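Side-chain contacts in Thiol:disulfide interchange protein DsbA (Pseudomonas aeruginosa, PDB 4ZL8), which probably introduces disulfide bonds into other proteins of the periplasm by passing on its own redox-active disulfide: residues Y41-E44 with P45-P49; V94-A97 with I98-H102; L176-A179 with D180-I183. The protein carries 1 engineered substitution. All coordinates share one frame; numbering follows the deposited sequence.

Contact 1: Y41-E44 with P45-P49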
loop_
_atom_site.group_PDB
_atom_site.type_symbol
_atom_site.label_atom_id
_atom_site.label_comp_id
_atom_site.label_asym_id
_atom_site.label_seq_id
_atom_site.Cartn_x
_atom_site.Cartn_y
_atom_site.Cartn_z
ATOM N N TYR A 41 3.274 5.602 8.952
ATOM C CA TYR A 41 4.674 5.606 9.366
ATOM C C TYR A 41 4.867 4.773 10.630
ATOM O O TYR A 41 5.778 3.944 10.703
ATOM C CB TYR A 41 5.158 7.054 9.565
ATOM C CG TYR A 41 6.592 7.206 10.022
ATOM C CD1 TYR A 41 7.640 6.791 9.239
ATOM C CD2 TYR A 41 6.886 7.807 11.225
ATOM C CE1 TYR A 41 8.946 6.938 9.648
ATOM C CE2 TYR A 41 8.186 7.961 11.649
ATOM C CZ TYR A 41 9.209 7.532 10.848
ATOM O OH TYR A 41 10.517 7.664 11.259
ATOM N N ALA A 42 3.994 4.975 11.613
ATOM C CA ALA A 42 4.153 4.294 12.888
ATOM C C ALA A 42 3.912 2.783 12.787
ATOM O O ALA A 42 4.413 2.030 13.618
ATOM C CB ALA A 42 3.228 4.896 13.910
ATOM N N PHE A 43 3.134 2.355 11.797
ATOM C CA PHE A 43 2.851 0.936 11.561
ATOM C C PHE A 43 3.986 0.222 10.855
ATOM O O PHE A 43 4.097 -1.011 10.946
ATOM C CB PHE A 43 1.573 0.845 10.727
ATOM C CG PHE A 43 0.957 -0.538 10.600
ATOM C CD1 PHE A 43 0.927 -1.435 11.653
ATOM C CD2 PHE A 43 0.311 -0.868 9.423
ATOM C CE1 PHE A 43 0.306 -2.684 11.504
ATOM C CE2 PHE A 43 -0.313 -2.099 9.274
ATOM C CZ PHE A 43 -0.323 -3.002 10.323
ATOM N N GLU A 44 4.849 0.957 10.157
ATOM C CA GLU A 44 5.912 0.327 9.371
ATOM C C GLU A 44 6.770 -0.686 10.133
ATOM O O GLU A 44 7.039 -1.767 9.600
ATOM C CB GLU A 44 6.795 1.385 8.708
ATOM C CG GLU A 44 6.094 2.090 7.565
ATOM C CD GLU A 44 5.983 1.231 6.330
ATOM O OE1 GLU A 44 7.022 1.014 5.689
ATOM O OE2 GLU A 44 4.877 0.744 6.022
ATOM N N PRO A 45 7.218 -0.367 11.348
ATOM C CA PRO A 45 8.071 -1.357 12.033
ATOM C C PRO A 45 7.350 -2.670 12.355
ATOM O O PRO A 45 8.001 -3.690 12.634
ATOM C CB PRO A 45 8.505 -0.642 13.320
ATOM C CG PRO A 45 8.234 0.801 13.072
ATOM C CD PRO A 45 7.137 0.910 12.076
ATOM N N THR A 46 6.029 -2.658 12.285
ATOM C CA THR A 46 5.240 -3.871 12.515
ATOM C C THR A 46 4.992 -4.613 11.199
ATOM O O THR A 46 5.256 -5.816 11.092
ATOM C CB THR A 46 3.912 -3.519 13.203
ATOM O OG1 THR A 46 4.189 -2.922 14.483
ATOM C CG2 THR A 46 3.065 -4.761 13.431
ATOM N N ILE A 47 4.526 -3.902 10.183
ATOM C CA ILE A 47 4.097 -4.562 8.961
ATOM C C ILE A 47 5.288 -4.933 8.061
ATOM O O ILE A 47 5.245 -5.937 7.369
ATOM C CB ILE A 47 3.027 -3.724 8.193
ATOM C CG1 ILE A 47 2.407 -4.586 7.096
ATOM C CG2 ILE A 47 3.606 -2.408 7.620
ATOM C CD1 ILE A 47 1.201 -3.983 6.466
ATOM N N VAL A 48 6.364 -4.159 8.081
ATOM C CA VAL A 48 7.490 -4.462 7.199
ATOM C C VAL A 48 8.088 -5.854 7.447
ATOM O O VAL A 48 8.142 -6.670 6.521
ATOM C CB VAL A 48 8.564 -3.353 7.230
ATOM C CG1 VAL A 48 9.843 -3.807 6.501
ATOM C CG2 VAL A 48 8.031 -2.065 6.575
ATOM N N PRO A 49 8.540 -6.157 8.667
ATOM C CA PRO A 49 9.160 -7.479 8.800
ATOM C C PRO A 49 8.165 -8.611 8.546
ATOM O O PRO A 49 8.524 -9.661 7.996
ATOM C CB PRO A 49 9.669 -7.506 10.246
ATOM C CG PRO A 49 8.908 -6.424 10.962
ATOM C CD PRO A 49 8.525 -5.397 9.932
HETATM O O HOH W 1 3.487 -0.343 14.770
#
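One face of the Phe-43 ring is covered by Ile-47, whose CB stands 4.0 Å from the ring centroid in a CH-pi contact, somewhat off centre toward the rim. Beyond it, Ile-47 CD1 reaches Phe-43 CE2 at 3.7 Å, while Thr-46 CG2 comes up obliquely to Phe-43 CE1 at 4.0 Å. With CG of Phe-43 anti to the backbone N (chi1 -169°), the ring leans along the helix over the residues one turn on. A flat aromatic ring and a branched aliphatic chain suit this side, which packs against strand 27-33 and helix 172-188. All of these residues belong to helix 38-52, the crossover helix of the beta-alpha-beta unit in the thioredoxin fold, which begins at the CxxC pair. Pro-45 and Pro-49 have no N-H to give, and the helix is kinked here. Thr-46 N, which makes no bond to Ala-42 O, turns instead to Phe-43 O at 2.9 Å, from above the carbonyl plane; the same oxygen takes Ile-47 N almost in line with its C=O bond. Ala-42 O accepts a water (2.8 Å) that also bonds Thr-46 OG1 (2.7 Å), on the more exposed side. Glu-44 bends at chi2 (-74°), laying its carboxylate beside aliphatic carbons of the next turn: OE1 lies 3.4 Å from Val-48 CG2, and OE2 meets Ile-47 CG2. Outside the helix OE2 forms a salt bridge with Arg-62 and OE1 a hydrogen bond with His-91 NE2, giving both oxygens partners that hold the carboxylate in place.

Contact 2: V94-A97 with I98-H102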
loop_
_atom_site.group_PDB
_atom_site.type_symbol
_atom_site.label_atom_id
_atom_site.label_comp_id
_atom_site.label_asym_id
_atom_site.label_seq_id
_atom_site.Cartn_x
_atom_site.Cartn_y
_atom_site.Cartn_z
ATOM N N VAL A 94 12.007 7.198 1.965
ATOM C CA VAL A 94 10.945 8.145 1.643
ATOM C C VAL A 94 10.143 8.441 2.900
ATOM O O VAL A 94 9.901 9.596 3.227
ATOM C CB VAL A 94 10.036 7.630 0.508
ATOM C CG1 VAL A 94 8.807 8.510 0.350
ATOM C CG2 VAL A 94 10.809 7.559 -0.809
ATOM N N PHE A 95 9.759 7.407 3.635
ATOM C CA PHE A 95 9.077 7.615 4.903
ATOM C C PHE A 95 9.919 8.477 5.844
ATOM O O PHE A 95 9.381 9.370 6.527
ATOM C CB PHE A 95 8.741 6.281 5.577
ATOM C CG PHE A 95 7.341 5.780 5.309
ATOM C CD1 PHE A 95 6.240 6.473 5.787
ATOM C CD2 PHE A 95 7.124 4.601 4.609
ATOM C CE1 PHE A 95 4.961 6.023 5.570
ATOM C CE2 PHE A 95 5.836 4.151 4.392
ATOM C CZ PHE A 95 4.764 4.847 4.874
ATOM N N GLU A 96 11.220 8.211 5.936
ATOM C CA GLU A 96 12.057 8.941 6.873
ATOM C C GLU A 96 12.202 10.408 6.428
ATOM O O GLU A 96 12.201 11.321 7.268
ATOM C CB GLU A 96 13.426 8.262 7.033
ATOM C CG GLU A 96 14.119 8.570 8.352
ATOM C CD GLU A 96 13.518 7.840 9.573
ATOM O OE1 GLU A 96 12.466 7.146 9.468
ATOM O OE2 GLU A 96 14.111 7.969 10.662
ATOM N N ALA A 97 12.311 10.632 5.124
ATOM C CA ALA A 97 12.444 12.006 4.613
ATOM C C ALA A 97 11.231 12.855 5.019
ATOM O O ALA A 97 11.360 13.988 5.464
ATOM C CB ALA A 97 12.586 11.997 3.111
ATOM N N ILE A 98 10.058 12.273 4.859
ATOM C CA ILE A 98 8.815 12.997 5.105
ATOM C C ILE A 98 8.564 13.196 6.587
ATOM O O ILE A 98 8.187 14.275 7.004
ATOM C CB ILE A 98 7.656 12.269 4.438
ATOM C CG1 ILE A 98 7.766 12.423 2.921
ATOM C CG2 ILE A 98 6.301 12.790 4.931
ATOM C CD1 ILE A 98 6.855 11.507 2.102
ATOM N N HIS A 99 8.834 12.187 7.406
ATOM C CA HIS A 99 8.452 12.239 8.809
ATOM C C HIS A 99 9.555 12.646 9.755
ATOM O O HIS A 99 9.281 13.129 10.822
ATOM C CB HIS A 99 7.853 10.904 9.264
ATOM C CG HIS A 99 6.575 10.591 8.576
ATOM N ND1 HIS A 99 5.352 11.027 9.049
ATOM C CD2 HIS A 99 6.326 9.946 7.419
ATOM C CE1 HIS A 99 4.405 10.642 8.214
ATOM N NE2 HIS A 99 4.964 9.986 7.215
ATOM N N LYS A 100 10.804 12.441 9.379
ATOM C CA LYS A 100 11.896 12.838 10.258
ATOM C C LYS A 100 12.664 14.036 9.710
ATOM O O LYS A 100 13.097 14.893 10.490
ATOM C CB LYS A 100 12.842 11.656 10.494
ATOM C CG LYS A 100 12.227 10.537 11.328
ATOM C CD LYS A 100 11.591 11.048 12.616
ATOM C CE LYS A 100 11.049 9.902 13.466
ATOM N NZ LYS A 100 9.768 10.252 14.136
ATOM N N GLU A 101 12.838 14.107 8.394
ATOM C CA GLU A 101 13.688 15.143 7.802
ATOM C C GLU A 101 12.905 16.366 7.316
ATOM O O GLU A 101 13.482 17.279 6.741
ATOM C CB GLU A 101 14.501 14.571 6.649
ATOM C CG GLU A 101 15.349 13.349 6.998
ATOM C CD GLU A 101 15.886 12.658 5.743
ATOM O OE1 GLU A 101 15.990 13.324 4.691
ATOM O OE2 GLU A 101 16.187 11.450 5.803
ATOM N N HIS A 102 11.593 16.362 7.523
ATOM C CA HIS A 102 10.757 17.509 7.185
ATOM C C HIS A 102 10.693 17.817 5.685
ATOM O O HIS A 102 10.345 18.935 5.293
ATOM C CB HIS A 102 11.235 18.752 7.952
ATOM C CG HIS A 102 11.224 18.587 9.443
ATOM N ND1 HIS A 102 10.124 18.118 10.130
ATOM C CD2 HIS A 102 12.176 18.828 10.376
ATOM C CE1 HIS A 102 10.400 18.076 11.422
ATOM N NE2 HIS A 102 11.638 18.503 11.598
#
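Regular i to i+4 bonds carry the helix from Val-94 and Phe-95 to Ile-98 and His-99, and then the turn changes. Glu-96 O accepts both Lys-100 N at 2.8 Å and Glu-101 N at 3.1 Å, the second lying in the carbonyl plane, whereas the bond from Glu-101 N to Ala-97 O is weak. His-102 follows with positive phi (65°) as the chain leaves the helix. Among the side chains, Phe-95 and His-99 lie alongside each other, rim to rim: His-99 CD2 sits at the phenyl edge, 3.8 Å from Phe-95 CD1, and the same carbon is 3.2 Å from Phe-95 O. The imidazole suits this place because it offers a flat edge to its neighbour while NE2 is hydrogen-bonded to Tyr-35 O. Val-94 and Ile-98 point the same way, and their methyls CG1 and CD1 meet at 4.0 Å. Glu-96, bent at chi2 (74°), brings OE2 to 3.3 Å from Lys-100 CG; it meets the lysine's aliphatic stem, the charged ends not being in contact, while OE1 is hydrogen-bonded to Tyr-41 OH. The Val-94 and Ile-98 side turns to helix 70-84, with Val-94 also on helix 108-116; Phe-95 packs on helix 38-52.

Contact 3: L176-A179 with D180-I183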
loop_
_atom_site.group_PDB
_atom_site.type_symbol
_atom_site.label_atom_id
_atom_site.label_comp_id
_atom_site.label_asym_id
_atom_site.label_seq_id
_atom_site.Cartn_x
_atom_site.Cartn_y
_atom_site.Cartn_z
ATOM N N LEU A 176 -2.011 -7.848 12.131
ATOM C CA LEU A 176 -1.274 -8.887 11.412
ATOM C C LEU A 176 -1.789 -10.274 11.761
ATOM O O LEU A 176 -1.836 -11.151 10.890
ATOM C CB LEU A 176 0.201 -8.833 11.786
ATOM C CG LEU A 176 0.993 -7.538 11.676
ATOM C CD1 LEU A 176 2.452 -7.815 12.064
ATOM C CD2 LEU A 176 0.889 -6.976 10.299
ATOM N N LYS A 177 -2.165 -10.509 13.011
ATOM C CA LYS A 177 -2.762 -11.798 13.357
ATOM C C LYS A 177 -4.053 -12.013 12.602
ATOM O O LYS A 177 -4.345 -13.127 12.154
ATOM C CB LYS A 177 -3.035 -11.894 14.856
ATOM C CG LYS A 177 -1.825 -11.940 15.715
ATOM C CD LYS A 177 -2.223 -12.082 17.193
ATOM C CE LYS A 177 -1.012 -12.078 18.086
ATOM N NZ LYS A 177 -1.426 -12.082 19.509
ATOM N N LEU A 178 -4.859 -10.969 12.469
ATOM C CA LEU A 178 -6.100 -11.066 11.724
ATOM C C LEU A 178 -5.808 -11.317 10.251
ATOM O O LEU A 178 -6.447 -12.176 9.618
ATOM C CB LEU A 178 -6.929 -9.801 11.968
ATOM C CG LEU A 178 -8.191 -9.666 11.121
ATOM C CD1 LEU A 178 -9.150 -10.836 11.270
ATOM C CD2 LEU A 178 -8.893 -8.367 11.490
ATOM N N ALA A 179 -4.822 -10.627 9.692
ATOM C CA ALA A 179 -4.418 -10.905 8.314
ATOM C C ALA A 179 -4.024 -12.375 8.160
ATOM O O ALA A 179 -4.438 -13.020 7.197
ATOM C CB ALA A 179 -3.271 -10.010 7.879
ATOM N N ASP A 180 -3.222 -12.882 9.083
ATOM C CA ASP A 180 -2.794 -14.273 9.012
ATOM C C ASP A 180 -4.008 -15.204 9.006
ATOM O O ASP A 180 -4.043 -16.176 8.251
ATOM C CB ASP A 180 -1.923 -14.615 10.223
ATOM C CG ASP A 180 -0.520 -14.032 10.140
ATOM O OD1 ASP A 180 -0.083 -13.657 9.040
ATOM O OD2 ASP A 180 0.146 -13.976 11.208
ATOM N N TYR A 181 -4.954 -14.963 9.904
ATOM C CA TYR A 181 -6.181 -15.750 10.005
ATOM C C TYR A 181 -6.939 -15.764 8.679
ATOM O O TYR A 181 -7.378 -16.816 8.205
ATOM C CB TYR A 181 -7.033 -15.160 11.122
ATOM C CG TYR A 181 -8.423 -15.699 11.283
ATOM C CD1 TYR A 181 -8.691 -16.741 12.166
ATOM C CD2 TYR A 181 -9.481 -15.121 10.599
ATOM C CE1 TYR A 181 -9.980 -17.196 12.349
ATOM C CE2 TYR A 181 -10.764 -15.562 10.770
ATOM C CZ TYR A 181 -11.017 -16.592 11.641
ATOM O OH TYR A 181 -12.317 -17.018 11.822
ATOM N N LEU A 182 -7.078 -14.594 8.065
ATOM C CA LEU A 182 -7.823 -14.480 6.818
ATOM C C LEU A 182 -7.071 -15.111 5.650
ATOM O O LEU A 182 -7.673 -15.691 4.736
ATOM C CB LEU A 182 -8.192 -13.018 6.550
ATOM C CG LEU A 182 -9.170 -12.486 7.594
ATOM C CD1 LEU A 182 -9.251 -10.951 7.441
ATOM C CD2 LEU A 182 -10.540 -13.110 7.517
ATOM N N ILE A 183 -5.752 -15.035 5.681
ATOM C CA ILE A 183 -4.941 -15.751 4.706
ATOM C C ILE A 183 -5.191 -17.256 4.817
ATOM O O ILE A 183 -5.415 -17.928 3.795
ATOM C CB ILE A 183 -3.437 -15.442 4.860
ATOM C CG1 ILE A 183 -3.132 -13.991 4.446
ATOM C CG2 ILE A 183 -2.603 -16.403 4.042
ATOM C CD1 ILE A 183 -1.813 -13.506 4.945
#
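Leu-178 and Leu-182 make the close apolar part of this contact, their CD1 methyls 3.8 Å apart. A chi1 of 173° turns the Leu-178 branches away from its own N and toward the following turn. Also buried, on the flank toward strand 27-33, Ile-183 lays CG1 3.2 Å from Ala-179 O, and the small methyl of Ala-179, which touches Phe-164 and Trp-50, probably lets the helix lie close to them. This is helix 172-188, near the C-terminal end of the thioredoxin fold, resting on the sheet: Leu-178, Ala-179 and Leu-182 touch Phe-164 of strand 162-165, and Ile-183 meets strand 27-33. Four successive backbone bonds run through it, from Asp-180 N to Leu-176 O (2.9 Å) through Ile-183 N to Ala-179 O (2.8 Å), with N-H...O angles near 160°. Packing is looser at the more exposed side. There Leu-178 CD1 stands 4.3 Å from Tyr-181 CD2, and the tyrosine ring, large and amphipathic, meets Tyr-6 edge-to-face. Lys-177, an extended and exposed chain, suits the solvent side. Asp-180, by contrast, is only partly exposed and tied to helix 38-52: its CG lies 3.3 Å from Leu-176 O, and OD1 accepts a hydrogen bond from Trp-50 NE1.

Overall arrangement
From the N terminus, the chain enters contact 1 on helix 38-52, continues to contact 2 at the end of helix 87-99, and reaches contact 3 on helix 172-188. Each is local to one helix, contact 2 running on past its end, so none closes a long loop; they follow in series, neither nesting nor crossing. Contact 1 touches both others. Toward contact 2, the ring of Tyr-41 stacks on that of His-99 and Glu-44 packs on Phe-95, joining helix 38-52 to helix 87-99. Toward contact 3, Thr-46 CG2 is 3.4 Å from Leu-176 CD1, which joins helix 38-52 to helix 172-188. Contacts 2 and 3, with centres about 29 Å apart, do not touch.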